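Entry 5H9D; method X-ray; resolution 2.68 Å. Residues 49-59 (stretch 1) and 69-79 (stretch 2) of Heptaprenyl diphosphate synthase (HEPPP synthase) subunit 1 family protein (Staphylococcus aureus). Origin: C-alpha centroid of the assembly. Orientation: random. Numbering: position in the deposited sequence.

Stretch 1 (49-59) LTIDTSMRHLD
Stretch 2 69-79: HSILIGDLISA

Both stretches are helical. Residues 49-59 lie within a helix that begins earlier and continues later in the chain, with phi between -47° (Met 55) and -74° (Leu 49) and psi between -26° (Arg 56) and -54° (Asp 59); the second stretch runs helically through Ala 79 and beyond. Representative i to i+4 bonds are Ser 54 N to Thr 50 O at 3.0 Å, Leu 58 N to Ser 54 O at 2.8 Å, Gly 74 N to Ser 70 O at 3.1 Å and Asp 75 N to Ile 71 O at 2.9 Å. The helices are nearly antiparallel, at 165° between N-to-C directions (signed crossing angle -165°), and their axes approach to 8.2 Å. The register is set by Ser 54 CA and Gly 74 CA, 4.6 Å apart.

No hydrogen bond crosses the interface; packing buries 472 Å², both sides summed. The close approach centres on two small residues. Ser 54 (chi1 50°, p) points its CA-to-CB bond toward the partner, placing its CB 3.0 Å from Gly 74 O and 3.8 Å from Ser 78 N. Gly 74 suits its place because an ideal CB there would point toward the first helix and lie 2.6 Å from Leu 58 CD2, a clash. Without it, Leu 58 CD2 sits 3.9 Å from Gly 74 CA.

Leu 58 (chi1 -61°, m; chi2 159°, t) leaves its backbone sideways, but its end comes nearer: CD2 lies 3.6 Å from Ile 71 O and makes an apolar contact with Ile 71 CG2 at 3.9 Å. The CA-to-CB bond of His 57 (chi1 t, chi2 48°) points toward the second helix. Its ring meets Gly 74 N edge-on, with CD2 3.8 Å from that atom, while NE2 lies 4.1 Å from Ile 73 CG2.

Toward the other end of the contact, the CA-to-CB bond of Ile 77 (chi1 m, chi2 t) points toward the first helix, and the residue has the largest covered area, 81 Å². Its CG2 is 3.6 Å from Thr 50 CG2 and 4.3 Å from Thr 53 CG2, so threonine methyls supply the apolar surface that its branched side chain packs against. Thr 50 CG2 also approaches Ile 77 O at 3.3 Å. Thr 53 (m) keeps its hydroxyl within its own helix, OG1 donating to Leu 49 O at 2.5 Å, which satisfies a polar group in a buried position.

Away from the contact, Arg 56 and Asp 52 are partly exposed and form an i to i+4 salt bridge, Arg 56 NH1 to Asp 52 OD1 at 2.6 Å.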

ATOM      1  N   LEU C  49      14.110  -7.189 -12.062  1.00 63.52           N
ATOM      2  CA  LEU C  49      13.524  -8.529 -12.048  1.00 61.27           C
ATOM      3  C   LEU C  49      12.400  -8.632 -10.969  1.00 61.16           C
ATOM      4  O   LEU C  49      11.439  -9.411 -11.123  1.00 57.26           O
ATOM      5  CB  LEU C  49      14.627  -9.581 -11.825  1.00 59.16           C
ATOM      6  CG  LEU C  49      14.215 -11.069 -11.780  1.00 61.32           C
ATOM      7  CD1 LEU C  49      13.635 -11.575 -13.129  1.00 58.26           C
ATOM      8  CD2 LEU C  49      15.428 -11.867 -11.382  1.00 58.95           C
ATOM      9  N   THR C  50      12.507  -7.820  -9.910  1.00 60.40           N
ATOM     10  CA  THR C  50      11.500  -7.810  -8.840  1.00 62.33           C
ATOM     11  C   THR C  50      10.181  -7.162  -9.260  1.00 61.93           C
ATOM     12  O   THR C  50       9.103  -7.690  -8.993  1.00 60.85           O
ATOM     13  CB  THR C  50      11.954  -7.022  -7.609  1.00 63.81           C
ATOM     14  OG1 THR C  50      13.347  -7.239  -7.380  1.00 67.52           O
ATOM     15  CG2 THR C  50      11.172  -7.469  -6.392  1.00 62.10           C
ATOM     16  N   ILE C  51      10.258  -5.999  -9.893  1.00 61.78           N
ATOM     17  CA  ILE C  51       9.031  -5.356 -10.298  1.00 62.61           C
ATOM     18  C   ILE C  51       8.333  -6.189 -11.381  1.00 63.03           C
ATOM     19  O   ILE C  51       7.103  -6.212 -11.460  1.00 62.82           O
ATOM     20  CB  ILE C  51       9.273  -3.892 -10.735  1.00 61.68           C
ATOM     21  CG1 ILE C  51       7.925  -3.208 -10.933  1.00 64.37           C
ATOM     22  CG2 ILE C  51      10.101  -3.815 -11.965  1.00 61.38           C
ATOM     23  CD1 ILE C  51       7.124  -3.094  -9.661  1.00 61.02           C
ATOM     24  N   ASP C  52       9.121  -6.909 -12.174  1.00 63.11           N
ATOM     25  CA  ASP C  52       8.588  -7.775 -13.213  1.00 64.07           C
ATOM     26  C   ASP C  52       7.876  -8.951 -12.529  1.00 65.18           C
ATOM     27  O   ASP C  52       6.858  -9.473 -13.024  1.00 64.47           O
ATOM     28  CB  ASP C  52       9.744  -8.286 -14.098  1.00 65.81           C
ATOM     29  CG  ASP C  52       9.298  -9.356 -15.129  1.00 67.57           C
ATOM     30  OD1 ASP C  52       9.383 -10.564 -14.819  1.00 66.00           O
ATOM     31  OD2 ASP C  52       8.862  -8.994 -16.254  1.00 68.76           O
ATOM     32  N   THR C  53       8.412  -9.350 -11.374  1.00 64.89           N
ATOM     33  CA  THR C  53       7.875 -10.468 -10.598  1.00 65.19           C
ATOM     34  C   THR C  53       6.533 -10.159  -9.918  1.00 64.24           C
ATOM     35  O   THR C  53       5.557 -10.912 -10.070  1.00 64.83           O
ATOM     36  CB  THR C  53       8.901 -10.942  -9.510  1.00 66.04           C
ATOM     37  OG1 THR C  53      10.134 -11.311 -10.136  1.00 68.19           O
ATOM     38  CG2 THR C  53       8.377 -12.138  -8.758  1.00 65.22           C
ATOM     39  N   SER C  54       6.467  -9.071  -9.161  1.00 61.92           N
ATOM     40  CA  SER C  54       5.210  -8.756  -8.502  1.00 61.67           C
ATOM     41  C   SER C  54       4.124  -8.598  -9.559  1.00 61.15           C
ATOM     42  O   SER C  54       3.081  -9.271  -9.499  1.00 59.73           O
ATOM     43  CB  SER C  54       5.343  -7.494  -7.654  1.00 61.76           C
ATOM     44  OG  SER C  54       5.926  -6.437  -8.387  1.00 66.97           O
ATOM     45  N   MET C  55       4.397  -7.737 -10.540  1.00 60.11           N
ATOM     46  CA  MET C  55       3.481  -7.474 -11.643  1.00 59.79           C
ATOM     47  C   MET C  55       2.916  -8.759 -12.287  1.00 60.00           C
ATOM     48  O   MET C  55       1.704  -8.911 -12.442  1.00 56.90           O
ATOM     49  CB  MET C  55       4.198  -6.628 -12.694  1.00 60.83           C
ATOM     50  CG  MET C  55       4.593  -5.208 -12.246  1.00 58.45           C
ATOM     51  SD  MET C  55       3.168  -4.187 -12.042  0.53 58.54           S
ATOM     52  CE  MET C  55       2.849  -4.329 -10.243  1.00 57.18           C
ATOM     53  N   ARG C  56       3.787  -9.699 -12.648  1.00 62.13           N
ATOM     54  CA  ARG C  56       3.305 -10.947 -13.254  1.00 62.79           C
ATOM     55  C   ARG C  56       2.560 -11.828 -12.238  1.00 62.94           C
ATOM     56  O   ARG C  56       1.695 -12.636 -12.617  1.00 60.03           O
ATOM     57  CB  ARG C  56       4.462 -11.726 -13.879  1.00 62.85           C
ATOM     58  CG  ARG C  56       4.018 -13.041 -14.498  1.00 65.74           C
ATOM     59  CD  ARG C  56       5.124 -13.756 -15.273  1.00 68.95           C
ATOM     60  NE  ARG C  56       5.784 -12.870 -16.231  1.00 70.26           N
ATOM     61  CZ  ARG C  56       6.902 -12.199 -15.969  1.00 70.47           C
ATOM     62  NH1 ARG C  56       7.480 -12.331 -14.778  1.00 69.07           N
ATOM     63  NH2 ARG C  56       7.425 -11.387 -16.886  1.00 70.36           N
ATOM     64  N   HIS C  57       2.892 -11.658 -10.947  1.00 63.31           N
ATOM     65  CA  HIS C  57       2.247 -12.421  -9.886  1.00 62.37           C
ATOM     66  C   HIS C  57       0.829 -11.947  -9.691  1.00 61.69           C
ATOM     67  O   HIS C  57      -0.082 -12.752  -9.600  1.00 61.95           O
ATOM     68  CB  HIS C  57       3.004 -12.300  -8.575  1.00 64.35           C
ATOM     69  CG  HIS C  57       2.570 -13.295  -7.539  1.00 65.92           C
ATOM     70  ND1 HIS C  57       2.430 -14.638  -7.816  1.00 67.81           N
ATOM     71  CD2 HIS C  57       2.279 -13.154  -6.225  1.00 67.00           C
ATOM     72  CE1 HIS C  57       2.076 -15.283  -6.720  1.00 67.08           C
ATOM     73  NE2 HIS C  57       1.978 -14.405  -5.739  1.00 70.23           N
ATOM     74  N   LEU C  58       0.641 -10.635  -9.654  1.00 61.62           N
ATOM     75  CA  LEU C  58      -0.696 -10.067  -9.487  1.00 61.61           C
ATOM     76  C   LEU C  58      -1.515 -10.343 -10.741  1.00 61.37           C
ATOM     77  O   LEU C  58      -2.739 -10.484 -10.681  1.00 59.92           O
ATOM     78  CB  LEU C  58      -0.615  -8.546  -9.206  1.00 59.44           C
ATOM     79  CG  LEU C  58       0.147  -8.096  -7.940  1.00 57.91           C
ATOM     80  CD1 LEU C  58       0.578  -6.682  -8.072  1.00 55.42           C
ATOM     81  CD2 LEU C  58      -0.693  -8.271  -6.699  1.00 55.08           C
ATOM     82  N   ASP C  59      -0.847 -10.421 -11.882  1.00 62.95           N
ATOM     83  CA  ASP C  59      -1.566 -10.714 -13.112  1.00 66.16           C
ATOM     84  C   ASP C  59      -2.214 -12.064 -12.959  1.00 67.65           C
ATOM     85  O   ASP C  59      -3.423 -12.217 -13.122  1.00 68.99           O
ATOM     86  CB  ASP C  59      -0.620 -10.780 -14.296  1.00 67.25           C
ATOM     87  CG  ASP C  59      -0.501  -9.465 -15.014  1.00 68.87           C
ATOM     88  OD1 ASP C  59      -1.531  -8.754 -15.085  1.00 68.94           O
ATOM     89  OD2 ASP C  59       0.608  -9.157 -15.515  1.00 67.41           O
ATOM     90  N   HIS C  69      -5.466 -13.424  -0.761  1.00 70.37           N
ATOM     91  CA  HIS C  69      -4.313 -13.212   0.097  1.00 68.42           C
ATOM     92  C   HIS C  69      -3.043 -13.259  -0.739  1.00 65.64           C
ATOM     93  O   HIS C  69      -1.985 -12.824  -0.305  1.00 64.71           O
ATOM     94  CB  HIS C  69      -4.285 -14.280   1.203  1.00 73.62           C
ATOM     95  CG  HIS C  69      -3.000 -15.063   1.290  1.00 75.57           C
ATOM     96  ND1 HIS C  69      -1.845 -14.556   1.850  1.00 74.94           N
ATOM     97  CD2 HIS C  69      -2.691 -16.314   0.865  1.00 75.70           C
ATOM     98  CE1 HIS C  69      -0.882 -15.453   1.760  1.00 75.68           C
ATOM     99  NE2 HIS C  69      -1.369 -16.528   1.165  1.00 76.69           N
ATOM    100  N   SER C  70      -3.150 -13.782  -1.945  1.00 62.81           N
ATOM    101  CA  SER C  70      -1.997 -13.831  -2.832  1.00 61.47           C
ATOM    102  C   SER C  70      -1.562 -12.413  -3.270  1.00 59.58           C
ATOM    103  O   SER C  70      -0.384 -12.170  -3.578  1.00 58.05           O
ATOM    104  CB  SER C  70      -2.354 -14.674  -4.044  1.00 63.01           C
ATOM    105  OG  SER C  70      -2.964 -15.871  -3.606  1.00 63.55           O
ATOM    106  N   ILE C  71      -2.538 -11.502  -3.298  1.00 56.97           N
ATOM    107  CA  ILE C  71      -2.345 -10.106  -3.657  1.00 53.92           C
ATOM    108  C   ILE C  71      -1.336  -9.447  -2.699  1.00 54.07           C
ATOM    109  O   ILE C  71      -0.461  -8.686  -3.137  1.00 53.26           O
ATOM    110  CB  ILE C  71      -3.703  -9.323  -3.576  1.00 53.95           C
ATOM    111  CG1 ILE C  71      -4.759  -9.985  -4.473  1.00 52.37           C
ATOM    112  CG2 ILE C  71      -3.518  -7.854  -3.995  1.00 51.88           C
ATOM    113  CD1 ILE C  71      -6.125  -9.271  -4.462  1.00 48.74           C
ATOM    114  N   LEU C  72      -1.448  -9.739  -1.395  1.00 51.73           N
ATOM    115  CA  LEU C  72      -0.533  -9.153  -0.417  1.00 50.19           C
ATOM    116  C   LEU C  72       0.898  -9.536  -0.710  1.00 51.86           C
ATOM    117  O   LEU C  72       1.817  -8.738  -0.547  1.00 52.00           O
ATOM    118  CB  LEU C  72      -0.915  -9.569   0.992  1.00 47.47           C
ATOM    119  CG  LEU C  72      -2.364  -9.155   1.275  1.00 48.56           C
ATOM    120  CD1 LEU C  72      -2.836  -9.789   2.553  1.00 48.36           C
ATOM    121  CD2 LEU C  72      -2.512  -7.632   1.294  1.00 44.51           C
ATOM    122  N   ILE C  73       1.076 -10.773  -1.152  1.00 54.20           N
ATOM    123  CA  ILE C  73       2.379 -11.298  -1.507  1.00 55.93           C
ATOM    124  C   ILE C  73       2.900 -10.469  -2.665  1.00 57.70           C
ATOM    125  O   ILE C  73       4.013  -9.951  -2.619  1.00 60.10           O
ATOM    126  CB  ILE C  73       2.266 -12.742  -1.985  1.00 56.23           C
ATOM    127  CG1 ILE C  73       1.499 -13.566  -0.960  1.00 56.30           C
ATOM    128  CG2 ILE C  73       3.632 -13.322  -2.192  1.00 55.40           C
ATOM    129  CD1 ILE C  73       2.250 -13.792   0.327  1.00 58.41           C
ATOM    130  N   GLY C  74       2.076 -10.337  -3.698  1.00 57.68           N
ATOM    131  CA  GLY C  74       2.478  -9.585  -4.868  1.00 58.21           C
ATOM    132  C   GLY C  74       2.859  -8.172  -4.532  1.00 59.70           C
ATOM    133  O   GLY C  74       3.730  -7.601  -5.172  1.00 61.63           O
ATOM    134  N   ASP C  75       2.199  -7.610  -3.526  1.00 59.93           N
ATOM    135  CA  ASP C  75       2.465  -6.250  -3.097  1.00 60.99           C
ATOM    136  C   ASP C  75       3.685  -6.109  -2.184  1.00 61.32           C
ATOM    137  O   ASP C  75       4.321  -5.052  -2.126  1.00 60.82           O
ATOM    138  CB  ASP C  75       1.225  -5.689  -2.426  1.00 63.68           C
ATOM    139  CG  ASP C  75       0.152  -5.285  -3.432  1.00 66.81           C
ATOM    140  OD1 ASP C  75       0.450  -4.470  -4.345  1.00 68.55           O
ATOM    141  OD2 ASP C  75      -0.988  -5.777  -3.305  1.00 68.12           O
ATOM    142  N   LEU C  76       4.016  -7.173  -1.466  1.00 61.18           N
ATOM    143  CA  LEU C  76       5.193  -7.143  -0.607  1.00 61.15           C
ATOM    144  C   LEU C  76       6.411  -7.109  -1.532  1.00 60.32           C
ATOM    145  O   LEU C  76       7.351  -6.347  -1.327  1.00 59.17           O
ATOM    146  CB  LEU C  76       5.259  -8.410   0.262  1.00 61.64           C
ATOM    147  CG  LEU C  76       6.551  -8.585   1.071  1.00 58.66           C
ATOM    148  CD1 LEU C  76       6.614  -7.580   2.145  1.00 55.07           C
ATOM    149  CD2 LEU C  76       6.589  -9.962   1.633  1.00 59.50           C
ATOM    150  N   ILE C  77       6.376  -7.962  -2.547  1.00 60.26           N
ATOM    151  CA  ILE C  77       7.444  -8.062  -3.519  1.00 61.38           C
ATOM    152  C   ILE C  77       7.575  -6.710  -4.205  1.00 62.28           C
ATOM    153  O   ILE C  77       8.667  -6.254  -4.586  1.00 62.56           O
ATOM    154  CB  ILE C  77       7.118  -9.171  -4.530  1.00 61.38           C
ATOM    155  CG1 ILE C  77       6.934 -10.486  -3.761  1.00 62.94           C
ATOM    156  CG2 ILE C  77       8.236  -9.313  -5.548  1.00 60.54           C
ATOM    157  CD1 ILE C  77       6.566 -11.692  -4.615  1.00 64.80           C
ATOM    158  N   SER C  78       6.444  -6.039  -4.317  1.00 62.37           N
ATOM    159  CA  SER C  78       6.421  -4.744  -4.959  1.00 60.65           C
ATOM    160  C   SER C  78       7.048  -3.710  -4.049  1.00 58.08           C
ATOM    161  O   SER C  78       7.829  -2.883  -4.498  1.00 57.45           O
ATOM    162  CB  SER C  78       4.991  -4.379  -5.309  1.00 60.59           C
ATOM    163  OG  SER C  78       4.995  -3.203  -6.065  1.00 63.72           O
ATOM    164  N   ALA C  79       6.705  -3.761  -2.767  1.00 57.24           N
ATOM    165  CA  ALA C  79       7.267  -2.818  -1.812  1.00 58.25           C
ATOM    166  C   ALA C  79       8.757  -3.134  -1.734  1.00 59.65           C
ATOM    167  O   ALA C  79       9.595  -2.240  -1.591  1.00 60.88           O
ATOM    168  CB  ALA C  79       6.598  -2.972  -0.446  1.00 54.21           C
TER